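Local coordinates for putative signal recognition particle protein (Chaetomium thermophilum, PDB 5CK4) that binds GTP and GDP as an Arf-like GTPase and probably serves as the beta subunit of the signal recognition particle receptor at secretory membranes, at residues I166-A171 and E306-W311; Q184-L189 and E237-R242; D191-L196 and F279-M284. All coordinates share one frame; numbering follows the deposited sequence.

Interaction 1: I166-A171 and E306-W311; sequences IFLLDA and ERWWRW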
loop_
_atom_site.group_PDB
_atom_site.type_symbol
_atom_site.label_atom_id
_atom_site.label_comp_id
_atom_site.label_asym_id
_atom_site.label_seq_id
_atom_site.Cartn_x
_atom_site.Cartn_y
_atom_site.Cartn_z
ATOM N N ILE A 166 2.252 0.859 2.949
ATOM C CA ILE A 166 2.924 1.298 1.734
ATOM C C ILE A 166 2.691 0.241 0.657
ATOM O O ILE A 166 3.015 -0.941 0.857
ATOM C CB ILE A 166 4.434 1.483 1.954
ATOM C CG1 ILE A 166 4.707 2.607 2.955
ATOM C CG2 ILE A 166 5.129 1.767 0.616
ATOM C CD1 ILE A 166 6.207 2.716 3.363
ATOM N N PHE A 167 2.085 0.640 -0.459
ATOM C CA PHE A 167 1.923 -0.274 -1.590
ATOM C C PHE A 167 2.994 0.058 -2.631
ATOM O O PHE A 167 2.908 1.093 -3.307
ATOM C CB PHE A 167 0.530 -0.144 -2.203
ATOM C CG PHE A 167 0.260 -1.143 -3.305
ATOM C CD1 PHE A 167 0.633 -0.873 -4.622
ATOM C CD2 PHE A 167 -0.335 -2.369 -3.018
ATOM C CE1 PHE A 167 0.396 -1.802 -5.628
ATOM C CE2 PHE A 167 -0.582 -3.294 -4.024
ATOM C CZ PHE A 167 -0.218 -3.013 -5.322
ATOM N N LEU A 168 3.997 -0.812 -2.752
ATOM C CA LEU A 168 5.142 -0.557 -3.629
ATOM C C LEU A 168 4.941 -1.228 -4.982
ATOM O O LEU A 168 4.520 -2.372 -5.050
ATOM C CB LEU A 168 6.417 -1.092 -2.996
ATOM C CG LEU A 168 7.807 -0.654 -3.487
ATOM C CD1 LEU A 168 8.087 0.804 -3.126
ATOM C CD2 LEU A 168 8.859 -1.546 -2.862
ATOM N N LEU A 169 5.260 -0.506 -6.054
ATOM C CA LEU A 169 5.209 -1.054 -7.405
ATOM C C LEU A 169 6.440 -0.604 -8.196
ATOM O O LEU A 169 7.089 0.394 -7.847
ATOM C CB LEU A 169 3.910 -0.645 -8.133
ATOM C CG LEU A 169 3.640 0.872 -8.306
ATOM C CD1 LEU A 169 4.333 1.443 -9.573
ATOM C CD2 LEU A 169 2.147 1.140 -8.354
ATOM N N ASP A 170 6.730 -1.339 -9.266
ATOM C CA ASP A 170 7.819 -1.024 -10.181
ATOM C C ASP A 170 7.298 -0.055 -11.244
ATOM O O ASP A 170 6.557 -0.456 -12.139
ATOM C CB ASP A 170 8.319 -2.337 -10.815
ATOM C CG ASP A 170 9.513 -2.145 -11.725
ATOM O OD1 ASP A 170 9.771 -1.008 -12.169
ATOM O OD2 ASP A 170 10.196 -3.150 -12.013
ATOM N N ALA A 171 7.672 1.223 -11.148
ATOM C CA ALA A 171 7.161 2.215 -12.090
ATOM C C ALA A 171 7.703 2.019 -13.502
ATOM O O ALA A 171 7.130 2.544 -14.464
ATOM C CB ALA A 171 7.428 3.663 -11.603
ATOM N N GLU A 306 13.413 9.293 1.005
ATOM C CA GLU A 306 13.104 10.125 2.168
ATOM C C GLU A 306 11.696 10.733 2.184
ATOM O O GLU A 306 11.083 10.855 3.249
ATOM C CB GLU A 306 14.166 11.212 2.363
ATOM C CG GLU A 306 15.434 10.698 3.029
ATOM C CD GLU A 306 15.209 10.233 4.465
ATOM O OE1 GLU A 306 14.267 10.724 5.126
ATOM O OE2 GLU A 306 15.983 9.373 4.939
ATOM N N ARG A 307 11.190 11.125 1.020
ATOM C CA ARG A 307 9.835 11.670 0.955
ATOM C C ARG A 307 8.799 10.627 1.376
ATOM O O ARG A 307 7.789 10.969 1.996
ATOM C CB ARG A 307 9.501 12.199 -0.441
ATOM C CG ARG A 307 10.266 13.452 -0.838
ATOM C CD ARG A 307 9.435 14.316 -1.778
ATOM N NE ARG A 307 8.190 14.752 -1.145
ATOM C CZ ARG A 307 6.983 14.639 -1.696
ATOM N NH1 ARG A 307 6.843 14.107 -2.906
ATOM N NH2 ARG A 307 5.914 15.062 -1.034
ATOM N N TRP A 308 9.046 9.362 1.035
ATOM C CA TRP A 308 8.169 8.278 1.471
ATOM C C TRP A 308 8.174 8.191 2.995
ATOM O O TRP A 308 7.116 8.116 3.613
ATOM C CB TRP A 308 8.615 6.930 0.899
ATOM C CG TRP A 308 8.415 6.716 -0.568
ATOM C CD1 TRP A 308 7.516 7.329 -1.386
ATOM C CD2 TRP A 308 9.135 5.784 -1.391
ATOM N NE1 TRP A 308 7.639 6.850 -2.670
ATOM C CE2 TRP A 308 8.628 5.902 -2.696
ATOM C CE3 TRP A 308 10.178 4.881 -1.148
ATOM C CZ2 TRP A 308 9.103 5.127 -3.755
ATOM C CZ3 TRP A 308 10.655 4.116 -2.200
ATOM C CH2 TRP A 308 10.118 4.245 -3.490
ATOM N N TRP A 309 9.364 8.199 3.602
ATOM C CA TRP A 309 9.475 8.091 5.057
ATOM C C TRP A 309 8.812 9.266 5.771
ATOM O O TRP A 309 8.255 9.109 6.856
ATOM C CB TRP A 309 10.940 8.007 5.524
ATOM C CG TRP A 309 11.790 6.915 4.900
ATOM C CD1 TRP A 309 13.080 7.041 4.476
ATOM C CD2 TRP A 309 11.420 5.545 4.644
ATOM N NE1 TRP A 309 13.537 5.849 3.972
ATOM C CE2 TRP A 309 12.539 4.914 4.059
ATOM C CE3 TRP A 309 10.257 4.795 4.847
ATOM C CZ2 TRP A 309 12.528 3.574 3.674
ATOM C CZ3 TRP A 309 10.248 3.466 4.461
ATOM C CH2 TRP A 309 11.377 2.869 3.889
ATOM N N ARG A 310 8.896 10.445 5.166
ATOM C CA ARG A 310 8.315 11.650 5.752
ATOM C C ARG A 310 6.789 11.575 5.757
ATOM O O ARG A 310 6.142 11.911 6.748
ATOM C CB ARG A 310 8.769 12.879 4.967
ATOM C CG ARG A 310 8.309 14.208 5.528
ATOM C CD ARG A 310 9.063 15.358 4.863
ATOM N NE ARG A 310 10.514 15.246 5.044
ATOM C CZ ARG A 310 11.367 14.833 4.107
ATOM N NH1 ARG A 310 10.925 14.488 2.906
ATOM N NH2 ARG A 310 12.668 14.765 4.371
ATOM N N TRP A 311 6.228 11.123 4.638
ATOM C CA TRP A 311 4.778 11.018 4.484
ATOM C C TRP A 311 4.185 10.089 5.547
ATOM O O TRP A 311 3.194 10.429 6.204
ATOM C CB TRP A 311 4.447 10.518 3.074
ATOM C CG TRP A 311 3.000 10.607 2.682
ATOM C CD1 TRP A 311 2.386 11.642 2.034
ATOM C CD2 TRP A 311 1.989 9.613 2.899
ATOM N NE1 TRP A 311 1.055 11.353 1.837
ATOM C CE2 TRP A 311 0.787 10.114 2.361
ATOM C CE3 TRP A 311 1.981 8.355 3.507
ATOM C CZ2 TRP A 311 -0.403 9.397 2.404
ATOM C CZ3 TRP A 311 0.792 7.642 3.547
ATOM C CH2 TRP A 311 -0.379 8.166 3.001
#
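In the P-loop GTPase fold of this Arf-like protein, Leu168 and Ile166 of the sheet strand 159-170 pack against Trp308 and Trp309 of the C-terminal helix 306-313. The contact is wholly apolar and buried, and is carried by methyl tips meeting indole rings. Leu168 and Trp308 cross at about a right angle, and CD1 of Leu168 approaches CH2 of Trp308 obliquely at 4.0 Å. The leucine reaches it because its CG is turned anti to the backbone N (chi1 -164°), which brings the branch nearer to the helix than the CB bond alone would. Two residues earlier, Ile166 stretches out its CD1 branch to the next indole. Leu35 of helix 32-40 touches Leu168 and both tryptophans, so the P-loop helix and the C-terminal helix share this face of the sheet. Leu168 also touches Ala30 of the P-loop and Lys32 at the start of helix 32-40, and its side chain lies about 5 Å (nearest atoms) from the bound GDP. The indole nitrogen NE1 of Trp308 is hydrogen-bonded to Met294 O, which fixes the rotation of the ring that Leu168 meets. At the Ile166 end, the methyl CD1 lies 4.3 Å from CZ3 of Trp309, approaching the ring at a slant.

Interaction 2: Q184-L189 and E237-R242; sequences QTASYL and EHELGR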
loop_
_atom_site.group_PDB
_atom_site.type_symbol
_atom_site.label_atom_id
_atom_site.label_comp_id
_atom_site.label_asym_id
_atom_site.label_seq_id
_atom_site.Cartn_x
_atom_site.Cartn_y
_atom_site.Cartn_z
ATOM N N GLN A 184 -2.244 -6.553 -13.471
ATOM C CA GLN A 184 -2.043 -7.441 -12.328
ATOM C C GLN A 184 -1.761 -6.661 -11.051
ATOM O O GLN A 184 -2.241 -7.008 -9.973
ATOM C CB GLN A 184 -0.940 -8.464 -12.624
ATOM C CG GLN A 184 -1.360 -9.449 -13.696
ATOM C CD GLN A 184 -0.310 -10.503 -14.010
ATOM O OE1 GLN A 184 0.716 -10.607 -13.333
ATOM N NE2 GLN A 184 -0.568 -11.296 -15.046
ATOM N N THR A 185 -0.993 -5.589 -11.178
ATOM C CA THR A 185 -0.700 -4.731 -10.040
ATOM C C THR A 185 -1.940 -4.003 -9.544
ATOM O O THR A 185 -2.175 -3.906 -8.337
ATOM C CB THR A 185 0.393 -3.700 -10.408
ATOM O OG1 THR A 185 1.577 -4.402 -10.797
ATOM C CG2 THR A 185 0.711 -2.788 -9.242
ATOM N N ALA A 186 -2.738 -3.487 -10.472
ATOM C CA ALA A 186 -3.967 -2.780 -10.095
ATOM C C ALA A 186 -4.971 -3.727 -9.442
ATOM O O ALA A 186 -5.735 -3.327 -8.581
ATOM C CB ALA A 186 -4.596 -2.126 -11.305
ATOM N N SER A 187 -4.987 -4.976 -9.885
ATOM C CA SER A 187 -5.867 -5.972 -9.287
ATOM C C SER A 187 -5.551 -6.162 -7.798
ATOM O O SER A 187 -6.450 -6.237 -6.965
ATOM C CB SER A 187 -5.764 -7.293 -10.050
ATOM O OG SER A 187 -6.635 -8.248 -9.496
ATOM N N TYR A 188 -4.267 -6.238 -7.472
ATOM C CA TYR A 188 -3.821 -6.334 -6.079
ATOM C C TYR A 188 -4.190 -5.079 -5.305
ATOM O O TYR A 188 -4.754 -5.153 -4.204
ATOM C CB TYR A 188 -2.310 -6.541 -6.027
ATOM C CG TYR A 188 -1.755 -7.009 -4.697
ATOM C CD1 TYR A 188 -2.585 -7.278 -3.609
ATOM C CD2 TYR A 188 -0.388 -7.184 -4.535
ATOM C CE1 TYR A 188 -2.059 -7.703 -2.390
ATOM C CE2 TYR A 188 0.145 -7.597 -3.334
ATOM C CZ TYR A 188 -0.695 -7.863 -2.264
ATOM O OH TYR A 188 -0.137 -8.304 -1.078
ATOM N N LEU A 189 -3.882 -3.922 -5.882
ATOM C CA LEU A 189 -4.224 -2.652 -5.239
ATOM C C LEU A 189 -5.735 -2.541 -5.011
ATOM O O LEU A 189 -6.195 -2.065 -3.954
ATOM C CB LEU A 189 -3.707 -1.478 -6.084
ATOM C CG LEU A 189 -4.035 -0.075 -5.555
ATOM C CD1 LEU A 189 -3.444 0.133 -4.159
ATOM C CD2 LEU A 189 -3.479 0.941 -6.534
ATOM N N GLU A 237 -5.786 4.844 -11.632
ATOM C CA GLU A 237 -7.169 5.268 -11.417
ATOM C C GLU A 237 -8.072 4.765 -12.531
ATOM O O GLU A 237 -9.196 4.306 -12.289
ATOM C CB GLU A 237 -7.257 6.794 -11.312
ATOM C CG GLU A 237 -6.835 7.289 -9.933
ATOM C CD GLU A 237 -6.683 8.777 -9.859
ATOM O OE1 GLU A 237 -6.564 9.430 -10.922
ATOM O OE2 GLU A 237 -6.686 9.300 -8.725
ATOM N N HIS A 238 -7.588 4.852 -13.758
ATOM C CA HIS A 238 -8.375 4.345 -14.866
ATOM C C HIS A 238 -8.513 2.823 -14.805
ATOM O O HIS A 238 -9.572 2.275 -15.129
ATOM C CB HIS A 238 -7.819 4.826 -16.207
ATOM C CG HIS A 238 -8.176 6.251 -16.524
ATOM N ND1 HIS A 238 -7.344 7.312 -16.237
ATOM C CD2 HIS A 238 -9.287 6.788 -17.083
ATOM C CE1 HIS A 238 -7.918 8.439 -16.620
ATOM N NE2 HIS A 238 -9.098 8.150 -17.138
ATOM N N GLU A 239 -7.475 2.131 -14.358
ATOM C CA GLU A 239 -7.585 0.677 -14.301
ATOM C C GLU A 239 -8.509 0.217 -13.170
ATOM O O GLU A 239 -9.287 -0.717 -13.350
ATOM C CB GLU A 239 -6.211 0.015 -14.214
ATOM C CG GLU A 239 -6.259 -1.505 -14.210
ATOM C CD GLU A 239 -6.626 -2.136 -15.551
ATOM O OE1 GLU A 239 -6.807 -1.414 -16.552
ATOM O OE2 GLU A 239 -6.739 -3.375 -15.591
ATOM N N LEU A 240 -8.423 0.864 -12.013
ATOM C CA LEU A 240 -9.320 0.571 -10.886
ATOM C C LEU A 240 -10.767 0.874 -11.263
ATOM O O LEU A 240 -11.676 0.135 -10.901
ATOM C CB LEU A 240 -8.921 1.383 -9.635
ATOM C CG LEU A 240 -7.564 1.029 -9.017
ATOM C CD1 LEU A 240 -7.155 2.073 -7.981
ATOM C CD2 LEU A 240 -7.562 -0.366 -8.395
ATOM N N GLY A 241 -10.974 1.978 -11.977
ATOM C CA GLY A 241 -12.272 2.282 -12.556
ATOM C C GLY A 241 -12.764 1.210 -13.521
ATOM O O GLY A 241 -13.938 0.826 -13.478
ATOM N N ARG A 242 -11.888 0.730 -14.404
ATOM C CA ARG A 242 -12.280 -0.316 -15.347
ATOM C C ARG A 242 -12.717 -1.583 -14.598
ATOM O O ARG A 242 -13.718 -2.215 -14.952
ATOM C CB ARG A 242 -11.132 -0.664 -16.300
ATOM C CG ARG A 242 -11.547 -1.680 -17.350
ATOM C CD ARG A 242 -10.375 -2.171 -18.187
ATOM N NE ARG A 242 -9.425 -2.912 -17.364
ATOM C CZ ARG A 242 -9.544 -4.200 -17.053
ATOM N NH1 ARG A 242 -10.570 -4.908 -17.510
ATOM N NH2 ARG A 242 -8.632 -4.784 -16.285
#
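Ala186 and Glu239 bring helices 180-201 and 229-249 together, with the alanine methyl set against the aliphatic part of the glutamate. CB of Ala186 lies 3.4 Å from CG of Glu239 and 4.0 Å from its CB. The short segments cross at -70°, their axes 9.5 Å apart at closest, and the small Ala186 side chain lies at the closest CA pair, CA of Ala186 with CA of Leu240, 6.4 Å apart. Glu239 owes its shape to two torsions: CG stands anti to the backbone N, and the chain then bends at chi2 (72°), which turns the carboxylate onward along its own helix to Arg242. There NE of Arg242 donates to OE1 of Glu239 at 3.1 Å, and NH2 closes a salt bridge with OE2 whose modelled length is unusually short. The carboxylate lies at the edge of the guanidinium, in its plane, yet OE1 is met from above the carboxylate plane, 45° out of it, so the two groups are not coplanar. An alanine in place of Glu239 would probably leave Arg242 without its charged mate and open a gap beside the Ala186 methyl. Leu240 takes both remaining contacts, one with each branch: CD2 rests 3.5 Å from the carbonyl O of Ala186, and CD1 meets CD2 of Leu189 at 4.1 Å, the two leucines crossing at about a right angle. Beyond the pair, Leu189 reaches Phe167 of strand 159-170, while Leu240 touches Phe279 and Phe281 of the loop before strand 291-295; helix 180-201 thus packs on strand 159-170 with helix 229-249 alongside it.

Interaction 3: D191-L196 and F279-M284; sequences DVLLSL and FKFEEM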
loop_
_atom_site.group_PDB
_atom_site.type_symbol
_atom_site.label_atom_id
_atom_site.label_comp_id
_atom_site.label_asym_id
_atom_site.label_seq_id
_atom_site.Cartn_x
_atom_site.Cartn_y
_atom_site.Cartn_z
ATOM N N ASP A 191 -7.841 -4.923 -4.374
ATOM C CA ASP A 191 -8.181 -5.734 -3.205
ATOM C C ASP A 191 -7.729 -5.093 -1.900
ATOM O O ASP A 191 -8.413 -5.193 -0.886
ATOM C CB ASP A 191 -7.575 -7.142 -3.301
ATOM C CG ASP A 191 -8.242 -7.998 -4.358
ATOM O OD1 ASP A 191 -9.399 -7.707 -4.717
ATOM O OD2 ASP A 191 -7.596 -8.959 -4.830
ATOM N N VAL A 192 -6.563 -4.456 -1.924
ATOM C CA VAL A 192 -6.045 -3.772 -0.741
ATOM C C VAL A 192 -6.994 -2.650 -0.308
ATOM O O VAL A 192 -7.434 -2.598 0.844
ATOM C CB VAL A 192 -4.612 -3.224 -0.975
ATOM C CG1 VAL A 192 -4.258 -2.153 0.033
ATOM C CG2 VAL A 192 -3.583 -4.377 -0.915
ATOM N N LEU A 193 -7.293 -1.746 -1.238
ATOM C CA LEU A 193 -8.209 -0.644 -0.957
ATOM C C LEU A 193 -9.636 -1.111 -0.622
ATOM O O LEU A 193 -10.288 -0.544 0.263
ATOM C CB LEU A 193 -8.209 0.345 -2.132
ATOM C CG LEU A 193 -6.843 0.980 -2.426
ATOM C CD1 LEU A 193 -6.953 2.007 -3.550
ATOM C CD2 LEU A 193 -6.294 1.646 -1.169
ATOM N N LEU A 194 -10.141 -2.119 -1.332
ATOM C CA LEU A 194 -11.500 -2.607 -1.046
ATOM C C LEU A 194 -11.558 -3.223 0.351
ATOM O O LEU A 194 -12.557 -3.102 1.053
ATOM C CB LEU A 194 -11.957 -3.639 -2.084
ATOM C CG LEU A 194 -13.428 -4.058 -1.961
ATOM C CD1 LEU A 194 -14.358 -2.841 -2.198
ATOM C CD2 LEU A 194 -13.777 -5.207 -2.910
ATOM N N SER A 195 -10.474 -3.868 0.758
ATOM C CA SER A 195 -10.416 -4.453 2.101
ATOM C C SER A 195 -10.509 -3.352 3.166
ATOM O O SER A 195 -11.248 -3.480 4.134
ATOM C CB SER A 195 -9.139 -5.276 2.285
ATOM O OG SER A 195 -9.185 -6.444 1.479
ATOM N N LEU A 196 -9.770 -2.262 2.970
ATOM C CA LEU A 196 -9.791 -1.158 3.932
ATOM C C LEU A 196 -11.149 -0.468 3.910
ATOM O O LEU A 196 -11.618 0.045 4.927
ATOM C CB LEU A 196 -8.690 -0.146 3.600
ATOM C CG LEU A 196 -7.285 -0.663 3.915
ATOM C CD1 LEU A 196 -6.213 0.268 3.361
ATOM C CD2 LEU A 196 -7.103 -0.879 5.429
ATOM N N PHE A 279 -13.339 7.041 -11.245
ATOM C CA PHE A 279 -12.577 6.767 -10.041
ATOM C C PHE A 279 -11.419 7.735 -9.852
ATOM O O PHE A 279 -10.658 7.974 -10.782
ATOM C CB PHE A 279 -12.010 5.338 -10.000
ATOM C CG PHE A 279 -11.294 5.046 -8.714
ATOM C CD1 PHE A 279 -12.014 4.670 -7.581
ATOM C CD2 PHE A 279 -9.903 5.197 -8.616
ATOM C CE1 PHE A 279 -11.374 4.420 -6.374
ATOM C CE2 PHE A 279 -9.257 4.955 -7.419
ATOM C CZ PHE A 279 -9.987 4.568 -6.289
ATOM N N LYS A 280 -11.286 8.261 -8.632
ATOM C CA LYS A 280 -10.128 9.066 -8.240
ATOM C C LYS A 280 -9.717 8.621 -6.848
ATOM O O LYS A 280 -10.575 8.328 -6.033
ATOM C CB LYS A 280 -10.479 10.560 -8.190
ATOM C CG LYS A 280 -10.955 11.151 -9.506
ATOM C CD LYS A 280 -9.839 11.205 -10.536
ATOM C CE LYS A 280 -10.365 11.856 -11.820
ATOM N NZ LYS A 280 -9.276 12.175 -12.773
ATOM N N PHE A 281 -8.422 8.573 -6.558
ATOM C CA PHE A 281 -7.986 8.157 -5.221
ATOM C C PHE A 281 -8.568 9.062 -4.134
ATOM O O PHE A 281 -8.845 8.625 -3.002
ATOM C CB PHE A 281 -6.458 8.120 -5.137
ATOM C CG PHE A 281 -5.853 6.948 -5.851
ATOM C CD1 PHE A 281 -6.156 5.647 -5.459
ATOM C CD2 PHE A 281 -4.992 7.137 -6.919
ATOM C CE1 PHE A 281 -5.597 4.561 -6.123
ATOM C CE2 PHE A 281 -4.423 6.056 -7.580
ATOM C CZ PHE A 281 -4.735 4.766 -7.191
ATOM N N GLU A 282 -8.784 10.322 -4.490
ATOM C CA GLU A 282 -9.337 11.277 -3.542
ATOM C C GLU A 282 -10.727 10.878 -3.060
ATOM O O GLU A 282 -11.153 11.244 -1.954
ATOM C CB GLU A 282 -9.373 12.684 -4.145
ATOM C CG GLU A 282 -8.001 13.360 -4.208
ATOM C CD GLU A 282 -7.154 12.905 -5.394
ATOM O OE1 GLU A 282 -7.624 12.080 -6.202
ATOM O OE2 GLU A 282 -6.007 13.392 -5.518
ATOM N N GLU A 283 -11.449 10.130 -3.877
ATOM C CA GLU A 283 -12.818 9.788 -3.499
ATOM C C GLU A 283 -12.842 8.830 -2.291
ATOM O O GLU A 283 -13.856 8.703 -1.592
ATOM C CB GLU A 283 -13.573 9.235 -4.704
ATOM C CG GLU A 283 -13.564 7.727 -4.896
ATOM C CD GLU A 283 -14.380 7.330 -6.131
ATOM O OE1 GLU A 283 -14.219 8.009 -7.170
ATOM O OE2 GLU A 283 -15.187 6.372 -6.064
ATOM N N MET A 284 -11.707 8.192 -2.016
ATOM C CA MET A 284 -11.607 7.294 -0.861
ATOM C C MET A 284 -11.656 8.015 0.482
ATOM O O MET A 284 -11.811 7.374 1.539
ATOM C CB MET A 284 -10.349 6.426 -0.951
ATOM C CG MET A 284 -10.260 5.586 -2.244
ATOM S SD MET A 284 -11.680 4.480 -2.502
ATOM C CE MET A 284 -11.499 3.315 -1.137
#
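Leu193 of helix 180-201 sets one methyl at the rim of the Phe281 ring, at the start of a short 3-10 turn. CD1 of Leu193 is 3.9 Å from CE1 of Phe281 and 4.2 Å from its CD1, close to the ring plane, so the methyl meets the ring's edge and not its face. The two side chains cross at about a right angle. Met284 supplies the other touch: its CE methyl comes within 4.3 Å of the carbonyl O of Leu193. Its three torsions all lie near -60° (chi3 -66°), curling the thioether chain so that the terminal methyl, not the sulfur, faces the helix.

In the next shell, Phe281 is backed by Phe279, whose ring presents its edge to CE1 of Phe281. The turn bearing Phe281 and Met284 is tied by reciprocal bonds: Glu283 N donates to Lys280 O at 2.9 Å, and Lys280 N reaches OE1 of Glu283 at 3.3 Å from above the carboxylate plane. That carboxylate is also held by Arg244, Ser276 and Ala273 N, a set of donors that would be expected to stabilise its negative charge. On the helix, Asp191 O accepts from both Ser195 OG (2.8 Å) and Ser195 N (3.0 Å), which arrive from opposite faces of the carbonyl plane; the serine hydroxyl is thus satisfied by its own helix.

The contact is structural packing away from the nucleotide site. Helix 123-131 meets helix 180-201 through Asp191, Val192 and Ser195, whereas Leu193 and Phe281 both reach strand 214-219, at Val214 and Ile216. The 3-10 turn packs against helix 180-201 and strand 214-219, with Leu240 of helix 229-249 touching Phe281 and the preceding Phe279.

The sheet separates the contacts: interaction 1 lies on the sheet face shared with the P-loop helix, while interactions 2 and 3 both use helix 180-201 on the other face. Phe167 of the strand of interaction 1 turns to the other side, its CZ lying 3.7 Å from Thr185 O. The centres of interactions 2 and 3 are about 10 Å apart, and each is about 17 to 18 Å from that of interaction 1. Leu240 CD1 packs 3.5 Å from Phe281 CE1, and Glu237 OE2 probably accepts a hydrogen bond from Phe281 N (2.9 Å). Interaction 1 adjoins the GDP pocket; in interaction 2, the Leu189 side chain stays about 11 Å (nearest atoms) from that of Ala30.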